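PDB 2I7H: nitroreductase-like family protein from Bacillus cereus, which belongs to the FMN-dependent nitroreductase-like flavoproteins and binds flavin mononucleotide at the interface of its two subunits. Local coordinates for residues Ser19-Thr24 / Gly133-Ser138. Residues are numbered along the deposited sequence; the frame is centred on the assembly and turned at random.
Sequences SVRTFT and GCVWKS. With FMN (flavin mononucleotide), chain G.
With CG anti to its carbonyl carbon (chi1 -57°) and the chain extended from CG to NE, Arg21 runs across Val135 at about a right angle and carries its guanidinium to the pyrimidine edge of the flavin. Val135 CG1 lies 3.5 Å from both Ser19 CB and Arg21 CG; this methyl and, toward the rim, Ser19 CB lie over the same face of the guanidinium. Arg21 NE donates to FMN O2 (2.7 Å), while NH2 meets FMN N1 in the guanidinium plane at 2.9 Å, a nearly straight bond. Two donors thus fix the group's rotation. Lys137, bent at chi2 and chi4, brings NZ to the same O2, and this concentration of positive charge would probably polarise the pyrimidine end of the flavin. Ser19 grips the phosphate twice, N to O1P (2.8 Å) and OG to O3P; a water joins that OG to Trp136 N. Between the backbones, Val20 N donates to Cys134 O (3.1 Å). Val20 CB packs 3.9 Å from Gly133 CA, and Phe23 sets CE2 close to Gly133 O. Ser138 N reaches FMN O4, and FMN methyl C7M sits over one face of the Trp136 ring, toward its rim, so both segments line this flavin pocket, which His46 and Asn45 of the second subunit help complete. The loop after helix 10-16 packs on strand 132-137, an outermost strand of the chain's antiparallel sheet; through Gly133, Val135 and Lys137 the strand hydrogen-bonds to strand 157-167, while Cys134 and Trp136 pack on helix 106-129.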
loop_
_atom_site.group_PDB
_atom_site.type_symbol
_atom_site.label_atom_id
_atom_site.label_comp_id
_atom_site.label_asym_id
_atom_site.label_seq_id
_atom_site.Cartn_x
_atom_site.Cartn_y
_atom_site.Cartn_z
ATOM N N SER A 19 1.803 11.495 -9.272
ATOM C CA SER A 19 3.044 10.956 -9.803
ATOM C C SER A 19 3.744 12.047 -10.607
ATOM O O SER A 19 3.162 12.634 -11.525
ATOM C CB SER A 19 2.753 9.745 -10.690
ATOM O OG SER A 19 2.309 8.667 -9.881
ATOM N N VAL A 20 4.997 12.324 -10.251
ATOM C CA VAL A 20 5.770 13.373 -10.897
ATOM C C VAL A 20 6.953 12.694 -11.578
ATOM O O VAL A 20 7.646 11.886 -10.964
ATOM C CB VAL A 20 6.198 14.445 -9.858
ATOM C CG1 VAL A 20 7.249 15.376 -10.420
ATOM C CG2 VAL A 20 4.985 15.225 -9.398
ATOM N N ARG A 21 7.155 12.999 -12.856
ATOM C CA ARG A 21 8.126 12.283 -13.655
ATOM C C ARG A 21 9.207 13.219 -14.177
ATOM O O ARG A 21 10.174 12.770 -14.804
ATOM C CB ARG A 21 7.435 11.516 -14.788
ATOM C CG ARG A 21 6.368 10.527 -14.281
ATOM C CD ARG A 21 5.625 9.853 -15.401
ATOM N NE ARG A 21 4.809 8.733 -14.927
ATOM C CZ ARG A 21 3.510 8.791 -14.624
ATOM N NH1 ARG A 21 2.839 9.919 -14.723
ATOM N NH2 ARG A 21 2.866 7.709 -14.212
ATOM N N THR A 22 9.031 14.515 -13.934
ATOM C CA THR A 22 10.043 15.493 -14.300
ATOM C C THR A 22 10.313 16.477 -13.162
ATOM O O THR A 22 9.397 17.007 -12.529
ATOM C CB THR A 22 9.746 16.188 -15.650
ATOM O OG1 THR A 22 10.941 16.822 -16.125
ATOM C CG2 THR A 22 8.606 17.208 -15.533
ATOM N N PHE A 23 11.594 16.692 -12.910
ATOM C CA PHE A 23 12.047 17.396 -11.713
ATOM C C PHE A 23 12.875 18.624 -12.005
ATOM O O PHE A 23 13.623 18.640 -12.973
ATOM C CB PHE A 23 12.803 16.417 -10.804
ATOM C CG PHE A 23 12.054 15.115 -10.585
ATOM C CD1 PHE A 23 12.364 13.989 -11.325
ATOM C CD2 PHE A 23 10.999 15.045 -9.673
ATOM C CE1 PHE A 23 11.651 12.798 -11.139
ATOM C CE2 PHE A 23 10.312 13.887 -9.480
ATOM C CZ PHE A 23 10.635 12.753 -10.220
ATOM N N THR A 24 12.738 19.651 -11.170
ATOM C CA THR A 24 13.656 20.792 -11.203
ATOM C C THR A 24 15.029 20.341 -10.693
ATOM O O THR A 24 15.140 19.276 -10.074
ATOM C CB THR A 24 13.136 22.004 -10.386
ATOM O OG1 THR A 24 13.398 21.811 -8.990
ATOM C CG2 THR A 24 11.649 22.223 -10.610
ATOM N N GLY A 133 8.007 15.544 -5.204
ATOM C CA GLY A 133 7.254 14.692 -6.091
ATOM C C GLY A 133 7.995 13.389 -6.275
ATOM O O GLY A 133 9.208 13.299 -6.032
ATOM N N CYS A 134 7.258 12.362 -6.666
ATOM C CA CYS A 134 7.891 11.129 -7.073
ATOM C C CYS A 134 7.004 10.238 -7.920
ATOM O O CYS A 134 5.797 10.405 -7.942
ATOM C CB CYS A 134 8.449 10.373 -5.871
ATOM S SG CYS A 134 7.280 10.003 -4.636
ATOM N N VAL A 135 7.645 9.342 -8.666
ATOM C CA VAL A 135 6.972 8.226 -9.318
ATOM C C VAL A 135 7.501 6.893 -8.824
ATOM O O VAL A 135 8.710 6.718 -8.652
ATOM C CB VAL A 135 7.163 8.151 -10.828
ATOM C CG1 VAL A 135 5.867 8.377 -11.538
ATOM C CG2 VAL A 135 8.310 8.991 -11.308
ATOM N N TRP A 136 6.559 5.969 -8.662
ATOM C CA TRP A 136 6.768 4.594 -8.259
ATOM C C TRP A 136 6.872 3.844 -9.562
ATOM O O TRP A 136 5.895 3.733 -10.298
ATOM C CB TRP A 136 5.517 4.133 -7.531
ATOM C CG TRP A 136 5.480 2.742 -7.015
ATOM C CD1 TRP A 136 6.137 1.631 -7.509
ATOM C CD2 TRP A 136 4.664 2.285 -5.948
ATOM N NE1 TRP A 136 5.832 0.523 -6.756
ATOM C CE2 TRP A 136 4.903 0.886 -5.806
ATOM C CE3 TRP A 136 3.772 2.928 -5.053
ATOM C CZ2 TRP A 136 4.269 0.118 -4.825
ATOM C CZ3 TRP A 136 3.165 2.172 -4.059
ATOM C CH2 TRP A 136 3.424 0.764 -3.959
ATOM N N LYS A 137 8.051 3.332 -9.863
ATOM C CA LYS A 137 8.233 2.684 -11.145
ATOM C C LYS A 137 8.219 1.191 -11.027
ATOM O O LYS A 137 8.751 0.620 -10.071
ATOM C CB LYS A 137 9.493 3.165 -11.846
ATOM C CG LYS A 137 9.203 3.932 -13.112
ATOM C CD LYS A 137 9.090 5.400 -12.922
ATOM C CE LYS A 137 9.503 6.099 -14.212
ATOM N NZ LYS A 137 8.508 5.967 -15.339
ATOM N N SER A 138 7.521 0.558 -11.959
ATOM C CA SER A 138 7.662 -0.864 -12.176
ATOM C C SER A 138 7.870 -1.152 -13.639
ATOM O O SER A 138 8.367 -0.312 -14.396
ATOM C CB SER A 138 6.461 -1.664 -11.693
ATOM O OG SER A 138 6.560 -2.989 -12.204
HETATM N N1 FMN G . 4.273 5.240 -13.581
HETATM C C2 FMN G . 5.222 5.189 -14.599
HETATM O O2 FMN G . 5.399 6.172 -15.316
HETATM N N3 FMN G . 5.965 4.038 -14.798
HETATM C C4 FMN G . 5.736 2.948 -13.967
HETATM O O4 FMN G . 6.169 1.846 -14.261
HETATM C C4A FMN G . 4.790 3.009 -12.955
HETATM N N5 FMN G . 4.595 1.899 -12.151
HETATM C C5A FMN G . 3.637 1.939 -11.142
HETATM C C6 FMN G . 3.489 0.803 -10.372
HETATM C C7 FMN G . 2.586 0.725 -9.333
HETATM C C7M FMN G . 2.709 -0.442 -8.399
HETATM C C8 FMN G . 1.791 1.836 -9.065
HETATM C C8M FMN G . 0.886 1.782 -7.863
HETATM C C9 FMN G . 1.935 3.010 -9.849
HETATM C C9A FMN G . 2.859 3.082 -10.909
HETATM N N10 FMN G . 3.058 4.224 -11.742
HETATM C C10 FMN G . 4.039 4.168 -12.748
HETATM C "C1'" FMN G . 2.076 5.378 -11.796
HETATM C "C2'" FMN G . 0.948 5.095 -12.794
HETATM O "O2'" FMN G . 1.474 4.998 -14.086
HETATM C "C3'" FMN G . -0.290 6.030 -12.812
HETATM O "O3'" FMN G . -0.343 6.933 -13.900
HETATM C "C4'" FMN G . -0.492 6.890 -11.591
HETATM O "O4'" FMN G . -0.247 6.177 -10.405
HETATM C "C5'" FMN G . -1.923 7.419 -11.616
HETATM O "O5'" FMN G . -1.793 8.825 -11.520
HETATM P P FMN G . -1.280 9.492 -10.130
HETATM O O1P FMN G . -0.700 10.862 -10.429
HETATM O O2P FMN G . -2.507 9.640 -9.266
HETATM O O3P FMN G . -0.269 8.636 -9.376
HETATM O O HOH W 1 3.652 6.943 -8.200
#